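Local coordinates for epidermal growth factor receptor pathway substrate 8-like protein 1 (Mus musculus, PDB 2CY5) that probably binds peptide motifs of partner proteins through its phosphotyrosine-binding (PTB) domain, as a signalling relative of the EGF receptor substrate EPS8, at residues 25-30 with 34-39; 59-64 with 68-73; 82-87 with 117-122; 93-98 with 124-129. All coordinates share one frame; numbering follows the deposited sequence.

Interaction 1: 25-30 with 34-39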
loop_
_atom_site.group_PDB
_atom_site.type_symbol
_atom_site.label_atom_id
_atom_site.label_comp_id
_atom_site.label_asym_id
_atom_site.label_seq_id
_atom_site.Cartn_x
_atom_site.Cartn_y
_atom_site.Cartn_z
ATOM N N ASP A 25 4.821 -14.471 10.802
ATOM C CA ASP A 25 4.355 -13.636 11.909
ATOM C C ASP A 25 3.391 -14.435 12.785
ATOM O O ASP A 25 2.860 -13.917 13.692
ATOM C CB ASP A 25 3.590 -12.422 11.393
ATOM C CG ASP A 25 4.357 -11.634 10.318
ATOM O OD1 ASP A 25 5.662 -11.740 10.267
ATOM O OD2 ASP A 25 3.613 -10.886 9.564
ATOM N N GLY A 26 3.076 -15.672 12.450
ATOM C CA GLY A 26 2.089 -16.423 13.286
ATOM C C GLY A 26 0.649 -15.942 13.102
ATOM O O GLY A 26 -0.230 -16.193 13.970
ATOM N N VAL A 27 0.363 -15.166 12.038
ATOM C CA VAL A 27 -0.975 -14.686 11.934
ATOM C C VAL A 27 -1.560 -15.493 10.739
ATOM O O VAL A 27 -1.295 -15.176 9.540
ATOM C CB VAL A 27 -1.048 -13.130 11.649
ATOM C CG1 VAL A 27 -2.570 -12.698 11.495
ATOM C CG2 VAL A 27 -0.416 -12.399 12.777
ATOM N N HIS A 28 -2.421 -16.443 11.053
ATOM C CA HIS A 28 -2.898 -17.379 9.980
ATOM C C HIS A 28 -4.347 -17.375 9.808
ATOM O O HIS A 28 -4.833 -17.858 8.754
ATOM C CB HIS A 28 -2.410 -18.820 10.329
ATOM C CG HIS A 28 -0.933 -18.914 10.587
ATOM N ND1 HIS A 28 -0.398 -19.673 11.606
ATOM C CD2 HIS A 28 0.118 -18.255 10.020
ATOM C CE1 HIS A 28 0.920 -19.471 11.661
ATOM N NE2 HIS A 28 1.255 -18.614 10.714
ATOM N N THR A 29 -5.078 -16.977 10.851
ATOM C CA THR A 29 -6.529 -16.991 10.795
ATOM C C THR A 29 -7.146 -15.623 11.107
ATOM O O THR A 29 -6.447 -14.785 11.593
ATOM C CB THR A 29 -7.183 -17.878 11.872
ATOM O OG1 THR A 29 -6.808 -17.408 13.184
ATOM C CG2 THR A 29 -6.670 -19.313 11.644
ATOM N N VAL A 30 -8.435 -15.433 10.741
ATOM C CA VAL A 30 -9.161 -14.242 11.089
ATOM C C VAL A 30 -9.054 -13.964 12.571
ATOM O O VAL A 30 -8.945 -12.798 13.001
ATOM C CB VAL A 30 -10.656 -14.385 10.689
ATOM C CG1 VAL A 30 -11.477 -13.076 11.201
ATOM C CG2 VAL A 30 -10.722 -14.372 9.194
ATOM N N SER A 34 -7.679 -10.681 14.411
ATOM C CA SER A 34 -8.418 -9.824 15.372
ATOM C C SER A 34 -7.578 -9.654 16.656
ATOM O O SER A 34 -7.585 -8.569 17.273
ATOM C CB SER A 34 -9.814 -10.429 15.826
ATOM O OG SER A 34 -10.575 -10.719 14.753
ATOM N N ARG A 35 -6.884 -10.715 17.039
ATOM C CA ARG A 35 -6.062 -10.610 18.263
ATOM C C ARG A 35 -4.916 -9.585 18.017
ATOM O O ARG A 35 -4.571 -8.789 18.906
ATOM C CB ARG A 35 -5.362 -11.930 18.713
ATOM C CG ARG A 35 -6.357 -12.970 19.238
ATOM C CD ARG A 35 -5.705 -14.087 20.060
ATOM N NE ARG A 35 -4.930 -14.970 19.225
ATOM C CZ ARG A 35 -5.428 -15.900 18.389
ATOM N NH1 ARG A 35 -6.732 -16.104 18.254
ATOM N NH2 ARG A 35 -4.586 -16.650 17.687
ATOM N N LYS A 36 -4.302 -9.640 16.838
ATOM C CA LYS A 36 -3.195 -8.675 16.606
ATOM C C LYS A 36 -3.832 -7.285 16.549
ATOM O O LYS A 36 -3.237 -6.346 17.061
ATOM C CB LYS A 36 -2.510 -9.042 15.324
ATOM C CG LYS A 36 -1.490 -7.984 14.847
ATOM C CD LYS A 36 -0.560 -8.605 13.764
ATOM C CE LYS A 36 0.465 -7.412 13.254
ATOM N NZ LYS A 36 1.662 -8.098 12.608
ATOM N N LEU A 37 -5.070 -7.109 15.974
ATOM C CA LEU A 37 -5.693 -5.798 16.061
ATOM C C LEU A 37 -5.856 -5.265 17.511
ATOM O O LEU A 37 -5.600 -4.098 17.760
ATOM C CB LEU A 37 -7.129 -5.768 15.425
ATOM C CG LEU A 37 -7.981 -4.552 15.639
ATOM C CD1 LEU A 37 -7.494 -3.435 14.718
ATOM C CD2 LEU A 37 -9.497 -4.995 15.282
ATOM N N ALA A 38 -6.282 -6.110 18.445
ATOM C CA ALA A 38 -6.460 -5.689 19.831
ATOM C C ALA A 38 -5.034 -5.352 20.379
ATOM O O ALA A 38 -4.943 -4.342 21.095
ATOM C CB ALA A 38 -7.028 -6.799 20.738
ATOM N N VAL A 39 -4.002 -6.154 20.076
ATOM C CA VAL A 39 -2.617 -5.794 20.617
ATOM C C VAL A 39 -2.247 -4.399 20.100
ATOM O O VAL A 39 -1.820 -3.509 20.850
ATOM C CB VAL A 39 -1.610 -6.837 20.204
ATOM C CG1 VAL A 39 -0.178 -6.436 20.586
ATOM C CG2 VAL A 39 -1.903 -8.118 20.957
HETATM O O HOH W 1 0.803 -9.719 10.492
#

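Interaction 2: 59-64 with 68-73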
loop_
_atom_site.group_PDB
_atom_site.type_symbol
_atom_site.label_atom_id
_atom_site.label_comp_id
_atom_site.label_asym_id
_atom_site.label_seq_id
_atom_site.Cartn_x
_atom_site.Cartn_y
_atom_site.Cartn_z
ATOM N N GLN A 59 -14.168 -3.320 -8.722
ATOM C CA GLN A 59 -13.258 -2.928 -7.617
ATOM C C GLN A 59 -13.896 -2.431 -6.390
ATOM O O GLN A 59 -15.104 -2.085 -6.396
ATOM C CB GLN A 59 -12.302 -1.858 -8.049
ATOM C CG GLN A 59 -12.898 -0.565 -8.493
ATOM C CD GLN A 59 -11.778 0.482 -8.961
ATOM O OE1 GLN A 59 -11.891 1.660 -8.689
ATOM N NE2 GLN A 59 -10.726 0.012 -9.631
ATOM N N VAL A 60 -13.112 -2.404 -5.316
ATOM C CA VAL A 60 -13.540 -1.810 -4.058
ATOM C C VAL A 60 -12.734 -0.516 -3.995
ATOM O O VAL A 60 -11.493 -0.530 -4.198
ATOM C CB VAL A 60 -13.222 -2.691 -2.813
ATOM C CG1 VAL A 60 -13.482 -1.940 -1.528
ATOM C CG2 VAL A 60 -14.081 -3.886 -2.878
ATOM N N THR A 61 -13.418 0.582 -3.776
ATOM C CA THR A 61 -12.760 1.920 -3.680
ATOM C C THR A 61 -12.962 2.583 -2.335
ATOM O O THR A 61 -14.051 2.426 -1.739
ATOM C CB THR A 61 -13.347 2.820 -4.768
ATOM O OG1 THR A 61 -13.165 2.170 -6.052
ATOM C CG2 THR A 61 -12.636 4.102 -4.777
ATOM N N LEU A 62 -11.962 3.300 -1.795
ATOM C CA LEU A 62 -12.097 4.024 -0.556
ATOM C C LEU A 62 -12.010 5.541 -0.877
ATOM O O LEU A 62 -10.966 5.994 -1.458
ATOM C CB LEU A 62 -10.957 3.705 0.426
ATOM C CG LEU A 62 -10.977 2.196 0.723
ATOM C CD1 LEU A 62 -9.760 1.847 1.494
ATOM C CD2 LEU A 62 -12.252 2.016 1.793
ATOM N N LEU A 63 -12.994 6.338 -0.451
ATOM C CA LEU A 63 -12.964 7.787 -0.709
ATOM C C LEU A 63 -13.050 8.687 0.505
ATOM O O LEU A 63 -13.586 8.293 1.546
ATOM C CB LEU A 63 -14.112 8.174 -1.695
ATOM C CG LEU A 63 -14.438 7.115 -2.806
ATOM C CD1 LEU A 63 -15.961 7.086 -3.190
ATOM C CD2 LEU A 63 -13.717 7.503 -3.961
ATOM N N ASP A 64 -12.593 9.952 0.388
ATOM C CA ASP A 64 -12.741 10.890 1.493
ATOM C C ASP A 64 -14.231 11.241 1.510
ATOM O O ASP A 64 -14.773 11.593 0.481
ATOM C CB ASP A 64 -11.940 12.110 1.251
ATOM C CG ASP A 64 -12.112 13.110 2.380
ATOM O OD1 ASP A 64 -13.155 13.850 2.429
ATOM O OD2 ASP A 64 -11.209 13.111 3.238
ATOM N N LYS A 68 -14.797 13.489 -1.672
ATOM C CA LYS A 68 -15.100 12.430 -2.615
ATOM C C LYS A 68 -13.906 11.987 -3.448
ATOM O O LYS A 68 -14.035 11.185 -4.349
ATOM C CB LYS A 68 -16.294 12.797 -3.492
ATOM C CG LYS A 68 -17.680 12.363 -2.913
ATOM C CD LYS A 68 -18.027 13.103 -1.655
ATOM C CE LYS A 68 -19.353 12.610 -1.058
ATOM N NZ LYS A 68 -19.751 13.493 0.085
ATOM N N GLU A 69 -12.718 12.454 -3.142
ATOM C CA GLU A 69 -11.602 11.957 -3.943
ATOM C C GLU A 69 -11.146 10.586 -3.546
ATOM O O GLU A 69 -11.213 10.242 -2.398
ATOM C CB GLU A 69 -10.428 12.859 -3.850
ATOM C CG GLU A 69 -9.967 13.066 -2.490
ATOM C CD GLU A 69 -8.699 13.915 -2.513
ATOM O OE1 GLU A 69 -7.709 13.477 -3.200
ATOM O OE2 GLU A 69 -8.715 15.014 -1.856
ATOM N N GLU A 70 -10.682 9.811 -4.504
ATOM C CA GLU A 70 -10.239 8.462 -4.257
ATOM C C GLU A 70 -9.001 8.377 -3.398
ATOM O O GLU A 70 -8.003 8.995 -3.741
ATOM C CB GLU A 70 -9.959 7.735 -5.545
ATOM C CG GLU A 70 -9.530 6.316 -5.396
ATOM C CD GLU A 70 -9.477 5.633 -6.765
ATOM O OE1 GLU A 70 -10.410 5.854 -7.594
ATOM O OE2 GLU A 70 -8.505 4.870 -7.019
ATOM N N LEU A 71 -9.076 7.589 -2.311
ATOM C CA LEU A 71 -7.966 7.413 -1.418
ATOM C C LEU A 71 -7.269 6.141 -1.752
ATOM O O LEU A 71 -6.069 6.057 -1.562
ATOM C CB LEU A 71 -8.418 7.331 -0.005
ATOM C CG LEU A 71 -9.066 8.505 0.662
ATOM C CD1 LEU A 71 -9.388 8.126 2.112
ATOM C CD2 LEU A 71 -8.068 9.666 0.540
ATOM N N GLU A 72 -7.987 5.116 -2.235
ATOM C CA GLU A 72 -7.312 3.878 -2.567
ATOM C C GLU A 72 -8.299 3.023 -3.357
ATOM O O GLU A 72 -9.523 3.221 -3.210
ATOM C CB GLU A 72 -6.942 3.141 -1.269
ATOM C CG GLU A 72 -5.972 2.001 -1.565
ATOM C CD GLU A 72 -4.565 2.480 -2.104
ATOM O OE1 GLU A 72 -4.019 3.437 -1.495
ATOM O OE2 GLU A 72 -4.002 1.905 -3.104
ATOM N N SER A 73 -7.828 2.092 -4.171
ATOM C CA SER A 73 -8.727 1.211 -4.836
ATOM C C SER A 73 -8.150 -0.195 -4.974
ATOM O O SER A 73 -6.973 -0.423 -5.145
ATOM C CB SER A 73 -9.060 1.750 -6.180
ATOM O OG SER A 73 -7.916 1.806 -6.956
HETATM O O HOH W 2 -10.192 3.659 -9.501
#

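Interaction 3: 82-87 with 117-122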
loop_
_atom_site.group_PDB
_atom_site.type_symbol
_atom_site.label_atom_id
_atom_site.label_comp_id
_atom_site.label_asym_id
_atom_site.label_seq_id
_atom_site.Cartn_x
_atom_site.Cartn_y
_atom_site.Cartn_z
ATOM N N CYS A 82 -12.551 -11.773 2.332
ATOM C CA CYS A 82 -13.316 -10.674 2.928
ATOM C C CYS A 82 -14.160 -11.329 4.011
ATOM O O CYS A 82 -14.816 -12.314 3.676
ATOM C CB CYS A 82 -14.224 -10.057 1.823
ATOM S SG CYS A 82 -15.278 -8.797 2.599
ATOM N N ASP A 83 -14.128 -10.888 5.274
ATOM C CA ASP A 83 -14.926 -11.508 6.339
ATOM C C ASP A 83 -15.419 -10.416 7.257
ATOM O O ASP A 83 -15.042 -9.220 7.119
ATOM C CB ASP A 83 -14.142 -12.427 7.131
ATOM C CG ASP A 83 -15.042 -13.582 7.798
ATOM O OD1 ASP A 83 -14.540 -14.518 8.443
ATOM O OD2 ASP A 83 -16.273 -13.530 7.685
ATOM N N ALA A 84 -16.353 -10.736 8.152
ATOM C CA ALA A 84 -16.823 -9.753 9.088
ATOM C C ALA A 84 -16.623 -10.483 10.412
ATOM O O ALA A 84 -16.859 -11.686 10.501
ATOM C CB ALA A 84 -18.260 -9.423 8.919
ATOM N N VAL A 85 -16.250 -9.807 11.467
ATOM C CA VAL A 85 -16.035 -10.536 12.709
ATOM C C VAL A 85 -16.283 -9.641 13.877
ATOM O O VAL A 85 -16.197 -8.425 13.719
ATOM C CB VAL A 85 -14.611 -11.193 12.773
ATOM C CG1 VAL A 85 -13.557 -10.170 12.718
ATOM C CG2 VAL A 85 -14.455 -12.015 14.067
HETATM N N MSE A 86 -16.669 -10.249 15.023
HETATM C CA MSE A 86 -16.916 -9.552 16.316
HETATM C C MSE A 86 -15.875 -10.028 17.319
HETATM O O MSE A 86 -16.088 -10.984 18.064
HETATM C CB MSE A 86 -18.267 -9.902 16.934
HETATM C CG MSE A 86 -18.503 -9.297 18.335
HETATM SE SE MSE A 86 -20.322 -8.572 18.157
HETATM C CE MSE A 86 -20.917 -10.416 18.011
ATOM N N PRO A 87 -14.737 -9.371 17.374
ATOM C CA PRO A 87 -13.759 -9.872 18.363
ATOM C C PRO A 87 -14.280 -9.863 19.838
ATOM O O PRO A 87 -15.243 -9.133 20.209
ATOM C CB PRO A 87 -12.551 -8.939 18.153
ATOM C CG PRO A 87 -13.251 -7.630 17.762
ATOM C CD PRO A 87 -14.350 -8.070 16.826
ATOM N N LEU A 117 -24.777 0.518 9.000
ATOM C CA LEU A 117 -24.927 -0.660 8.187
ATOM C C LEU A 117 -24.120 -1.895 8.591
ATOM O O LEU A 117 -24.320 -2.910 8.020
ATOM C CB LEU A 117 -24.750 -0.296 6.699
ATOM C CG LEU A 117 -25.897 0.693 6.295
ATOM C CD1 LEU A 117 -25.745 1.273 4.897
ATOM C CD2 LEU A 117 -27.293 -0.099 6.350
ATOM N N GLY A 118 -23.321 -1.871 9.626
ATOM C CA GLY A 118 -22.603 -3.076 10.079
ATOM C C GLY A 118 -21.612 -3.549 9.013
ATOM O O GLY A 118 -21.646 -3.120 7.851
ATOM N N ALA A 119 -20.841 -4.544 9.333
ATOM C CA ALA A 119 -19.794 -5.070 8.438
ATOM C C ALA A 119 -20.388 -6.235 7.683
ATOM O O ALA A 119 -19.934 -6.566 6.619
ATOM C CB ALA A 119 -18.558 -5.684 9.357
ATOM N N GLU A 120 -21.414 -6.892 8.271
ATOM C CA GLU A 120 -21.988 -8.082 7.613
ATOM C C GLU A 120 -22.611 -7.798 6.263
ATOM O O GLU A 120 -22.439 -8.632 5.315
ATOM C CB GLU A 120 -23.094 -8.689 8.469
ATOM C CG GLU A 120 -23.458 -9.984 7.872
ATOM C CD GLU A 120 -22.312 -11.005 8.077
ATOM O OE1 GLU A 120 -22.203 -11.850 7.134
ATOM O OE2 GLU A 120 -21.597 -10.935 9.171
ATOM N N LEU A 121 -23.232 -6.662 6.164
ATOM C CA LEU A 121 -23.891 -6.270 4.886
ATOM C C LEU A 121 -22.846 -5.960 3.899
ATOM O O LEU A 121 -22.969 -6.280 2.721
ATOM C CB LEU A 121 -24.752 -5.030 5.136
ATOM C CG LEU A 121 -25.627 -4.475 4.003
ATOM C CD1 LEU A 121 -26.708 -5.466 3.692
ATOM C CD2 LEU A 121 -26.338 -3.171 4.358
ATOM N N ILE A 122 -21.721 -5.403 4.355
ATOM C CA ILE A 122 -20.683 -5.018 3.326
ATOM C C ILE A 122 -19.947 -6.252 2.847
ATOM O O ILE A 122 -19.633 -6.341 1.643
ATOM C CB ILE A 122 -19.634 -3.950 3.909
ATOM C CG1 ILE A 122 -20.359 -2.641 4.410
ATOM C CG2 ILE A 122 -18.641 -3.587 2.813
ATOM C CD1 ILE A 122 -19.428 -1.708 5.358
#

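Interaction 4: 93-98 with 124-129. With CA (calcium ion), chain B.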
loop_
_atom_site.group_PDB
_atom_site.type_symbol
_atom_site.label_atom_id
_atom_site.label_comp_id
_atom_site.label_asym_id
_atom_site.label_seq_id
_atom_site.Cartn_x
_atom_site.Cartn_y
_atom_site.Cartn_z
ATOM N N SER A 93 -19.252 -5.313 14.799
ATOM C CA SER A 93 -18.663 -6.131 13.790
ATOM C C SER A 93 -17.486 -5.385 13.066
ATOM O O SER A 93 -17.489 -4.192 12.853
ATOM C CB SER A 93 -19.799 -6.568 12.822
ATOM O OG SER A 93 -19.586 -7.874 12.225
ATOM N N LEU A 94 -16.417 -6.088 12.795
ATOM C CA LEU A 94 -15.373 -5.458 11.996
ATOM C C LEU A 94 -15.465 -6.114 10.580
ATOM O O LEU A 94 -15.734 -7.324 10.432
ATOM C CB LEU A 94 -14.055 -5.869 12.555
ATOM C CG LEU A 94 -13.947 -5.276 14.015
ATOM C CD1 LEU A 94 -12.555 -5.656 14.491
ATOM C CD2 LEU A 94 -14.206 -3.702 14.058
ATOM N N LEU A 95 -15.120 -5.329 9.577
ATOM C CA LEU A 95 -15.040 -5.810 8.249
ATOM C C LEU A 95 -13.487 -6.111 8.006
ATOM O O LEU A 95 -12.598 -5.241 8.207
ATOM C CB LEU A 95 -15.453 -4.716 7.282
ATOM C CG LEU A 95 -15.148 -5.214 5.827
ATOM C CD1 LEU A 95 -16.066 -6.370 5.369
ATOM C CD2 LEU A 95 -15.408 -3.974 4.756
ATOM N N LEU A 96 -13.150 -7.321 7.644
ATOM C CA LEU A 96 -11.746 -7.598 7.375
ATOM C C LEU A 96 -11.589 -7.819 5.908
ATOM O O LEU A 96 -12.391 -8.547 5.208
ATOM C CB LEU A 96 -11.398 -8.826 8.141
ATOM C CG LEU A 96 -9.929 -9.175 8.345
ATOM C CD1 LEU A 96 -9.771 -10.262 9.398
ATOM C CD2 LEU A 96 -9.540 -9.695 7.127
ATOM N N LEU A 97 -10.618 -7.160 5.304
ATOM C CA LEU A 97 -10.304 -7.399 3.865
ATOM C C LEU A 97 -8.806 -7.760 3.724
ATOM O O LEU A 97 -7.945 -7.039 4.235
ATOM C CB LEU A 97 -10.550 -6.171 2.954
ATOM C CG LEU A 97 -11.891 -5.824 2.451
ATOM C CD1 LEU A 97 -11.744 -4.394 1.764
ATOM C CD2 LEU A 97 -12.218 -6.871 1.389
ATOM N N VAL A 98 -8.490 -8.885 3.109
ATOM C CA VAL A 98 -7.065 -9.175 2.896
ATOM C C VAL A 98 -6.871 -8.929 1.409
ATOM O O VAL A 98 -7.633 -9.498 0.575
ATOM C CB VAL A 98 -6.792 -10.620 3.219
ATOM C CG1 VAL A 98 -5.186 -10.982 2.888
ATOM C CG2 VAL A 98 -7.338 -10.959 4.632
ATOM N N GLU A 124 -21.228 -9.201 2.548
ATOM C CA GLU A 124 -22.008 -9.941 1.543
ATOM C C GLU A 124 -21.918 -9.288 0.259
ATOM O O GLU A 124 -21.875 -10.007 -0.682
ATOM C CB GLU A 124 -23.529 -10.023 1.910
ATOM C CG GLU A 124 -23.902 -11.065 2.897
ATOM C CD GLU A 124 -25.460 -10.834 3.214
ATOM O OE1 GLU A 124 -25.831 -10.114 4.228
ATOM O OE2 GLU A 124 -26.276 -11.289 2.377
ATOM N N ASP A 125 -21.899 -7.960 0.181
ATOM C CA ASP A 125 -21.819 -7.252 -1.062
ATOM C C ASP A 125 -20.483 -7.484 -1.788
ATOM O O ASP A 125 -20.403 -7.868 -2.999
ATOM C CB ASP A 125 -22.009 -5.757 -0.767
ATOM C CG ASP A 125 -22.145 -4.923 -2.057
ATOM O OD1 ASP A 125 -22.234 -5.525 -3.139
ATOM O OD2 ASP A 125 -22.239 -3.695 -2.009
ATOM N N ILE A 126 -19.403 -7.402 -1.007
ATOM C CA ILE A 126 -18.086 -7.652 -1.662
ATOM C C ILE A 126 -18.012 -9.063 -2.049
ATOM O O ILE A 126 -17.558 -9.376 -3.142
ATOM C CB ILE A 126 -16.924 -7.321 -0.654
ATOM C CG1 ILE A 126 -17.019 -5.760 -0.474
ATOM C CG2 ILE A 126 -15.529 -7.997 -1.115
ATOM C CD1 ILE A 126 -16.001 -5.221 0.664
ATOM N N GLN A 127 -18.480 -9.972 -1.200
ATOM C CA GLN A 127 -18.351 -11.439 -1.608
ATOM C C GLN A 127 -19.235 -11.732 -2.888
ATOM O O GLN A 127 -18.823 -12.512 -3.755
ATOM C CB GLN A 127 -18.849 -12.339 -0.496
ATOM C CG GLN A 127 -18.608 -13.803 -0.797
ATOM C CD GLN A 127 -17.127 -14.133 -1.105
ATOM O OE1 GLN A 127 -16.232 -13.834 -0.259
ATOM N NE2 GLN A 127 -16.854 -14.737 -2.315
ATOM N N GLY A 128 -20.426 -11.123 -2.965
ATOM C CA GLY A 128 -21.239 -11.234 -4.189
ATOM C C GLY A 128 -20.489 -10.670 -5.405
ATOM O O GLY A 128 -20.491 -11.317 -6.511
ATOM N N ALA A 129 -19.765 -9.562 -5.211
ATOM C CA ALA A 129 -19.057 -8.964 -6.331
ATOM C C ALA A 129 -17.856 -9.845 -6.693
ATOM O O ALA A 129 -17.632 -10.073 -7.907
ATOM C CB ALA A 129 -18.643 -7.475 -6.098
HETATM CA CA CA B . -23.252 -5.299 -5.273
HETATM O O HOH W 3 -22.436 -3.096 -4.819
HETATM O O HOH W 4 -22.411 -7.409 -5.061
HETATM O O HOH W 5 -21.659 -4.945 -7.076
HETATM O O HOH W 6 -25.144 -5.647 -3.929
HETATM O O HOH W 7 -24.621 -6.738 -6.664
#

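Interaction 1: 25-30 with 34-39
The carbonyl oxygen of V30 is gripped twice by S34. S34 N donates to V30 O at 2.8 Å, tilted modestly from the carbonyl plane, while S34 OG donates to the same V30 O at 3.2 Å from above the opposite face. The hydroxyl reaches back because it stands beside the backbone N, opposite the carbonyl carbon (chi1 -54°). With an alanine here the backbone bond would remain, but V30 O would lose its second donor, and a gap is likely to open where the hydroxyl packs on V85. Further along, the extended chain of K36 crosses V27 at about a right angle, K36 CD lying 3.9 Å from V27 CG2. Its ammonium is too far from D25 for a salt bridge; a water bridges them, taking a bond from K36 NZ (2.8 Å) and giving one to D25 OD2 (3.2 Å). D25 OD2 is also held by the backbone N of G22, and T29 OG1 N-caps the helix through D32 N. Helix 30-42 lies against the sheet, V30 and S34 packing on V85 of strand 79-85, V30 also on L96 of strand 94-99, and K36 on F19 of strand 9-20.

Interaction 2: 59-64 with 68-73
T61 and E70 meet side chain to side chain, crossing at about a right angle: T61 CG2, anti to the backbone N, lies 3.9 Å from E70 CG. On the same face of the sheet, L63 bends CD2 over the backbone of E70, 3.6 Å from E70 CA. Beyond T61, the Q59 carboxamide passes S73, Q59 OE1 being 3.8 Å from S73 CB, and one water donates to both Q59 OE1 and E70 OE1. S73 OG in turn donates to E70 OE2 from above the carboxylate plane, so the glutamate head is held at both oxygens. These pairs belong to an antiparallel beta hairpin interrupted by a classic bulge, where two residues, L71 and E72, stand opposite the single L62. L62 O therefore accepts twice: L71 N at 2.6 Å, nearly along the C=O axis, and E72 N at 3.2 Å, in the carbonyl plane. L62 N answers with an almost straight bond (174°) to E72 O. Within the bulge, L71 brings its CB to 3.2 Å from L62 O and rests CG against D64 N, at 3.8 Å. A glycine in place of L71 would probably uncover this stretch of backbone and leave M51 of strand 49-55 without this apolar neighbour. Toward the turn, D64 N donates to E69 O and K68 N to D64 O, while the D64 carboxylate receives V66 N and S67 N through OD1.

Interaction 3: 82-87 with 117-122
A84 N donates a weak bond to D83 OD2, 2.8 Å long and bent to 141°, which steadies A84 within its own strand, while its methyl group makes the contact with the helix. A84 CB lies 3.8 Å from A119 CB, methyl against methyl, at the closest pairing of the two backbones (CA atoms 5.6 Å apart). Two such small side chains let helix and strand approach closely, and no hydrogen bond crosses between the segments. The second partner of A84 CB is E120, whose OE2 comes to 3.7 Å. Its CG is anti to the backbone N (chi1 -171°), and the bend at chi2 (70°) folds the carboxylate back over the A84 methyl. Across the contact E120 OE2 meets that methyl without a hydrogen bond; E120 OE1 makes a salt bridge with R123, which also touches the side chains of A84 and D83. Helix 118-133 lies across the sheet, I122 packing on L95 of strand 94-99 and on Y11 and V13 of strand 9-20. In this pleckstrin-homology superfold, strand 79-85, the fifth, and the C-terminal helix flank the groove in which PTB domains typically take a peptide strand, and the contact probably forms part of its floor.

Interaction 4: 93-98 with 124-129
I126 and L97 reach toward each other tip to tip, methyl to methyl, where the C-terminal helix of the PTB fold closes over its antiparallel sheet. I126 CD1 lies 4.2 Å from L97 CD2 and 4.3 Å from L95 CD2, so one isoleucine tip covers two leucines of the same strand, alternate residues whose side chains share a sheet face. I126 CG1 stands beside the backbone N, opposite the carbonyl carbon (chi1 -68°), which directs CD1 at the strand. Backbones remain far apart, the L97 and I126 CA atoms being 9.5 Å distant. Around the contact C82 touches both leucines and I126, F112 of strand 108-114 lies against the leucines, and V55 of strand 49-55 against I126. Against this close-packed, buried side of methyls from I126, L95 and L97 stands a water-rich flank at D125, the preceding residue. There D125 faces a calcium ion ringed by five waters, with A6 O completing the site. One of those waters donates to D125 O; another probably donates to D125 OD2, which also bonds the hydroxyl of Y11. The carboxylate binds through one oxygen alone: D125 OD1 is 2.4 Å from the calcium ion, whereas D125 OD2 stands 3.8 Å from it.

From the N terminus, interaction 1 comes first, closing a short loop where the chain enters helix 30-42. Interaction 2 follows in series as a local hairpin on the opposite side of the domain's centre, some 26 Å away between centres. The last two contacts are long-range and cross: 82-87 pairs with 117-122 while 93-98 pairs with 124-129, so the neighbouring strands 79-85 and 94-99 both meet helix 118-133. Interactions 3 and 4 join directly, A119 packing against the L94-L95 backbone. Interaction 1 touches both of them, L37 meeting L94 of interaction 4, whereas interaction 2 touches only interaction 4, through V60 and I126, which joins the hairpin to the C-terminal helix.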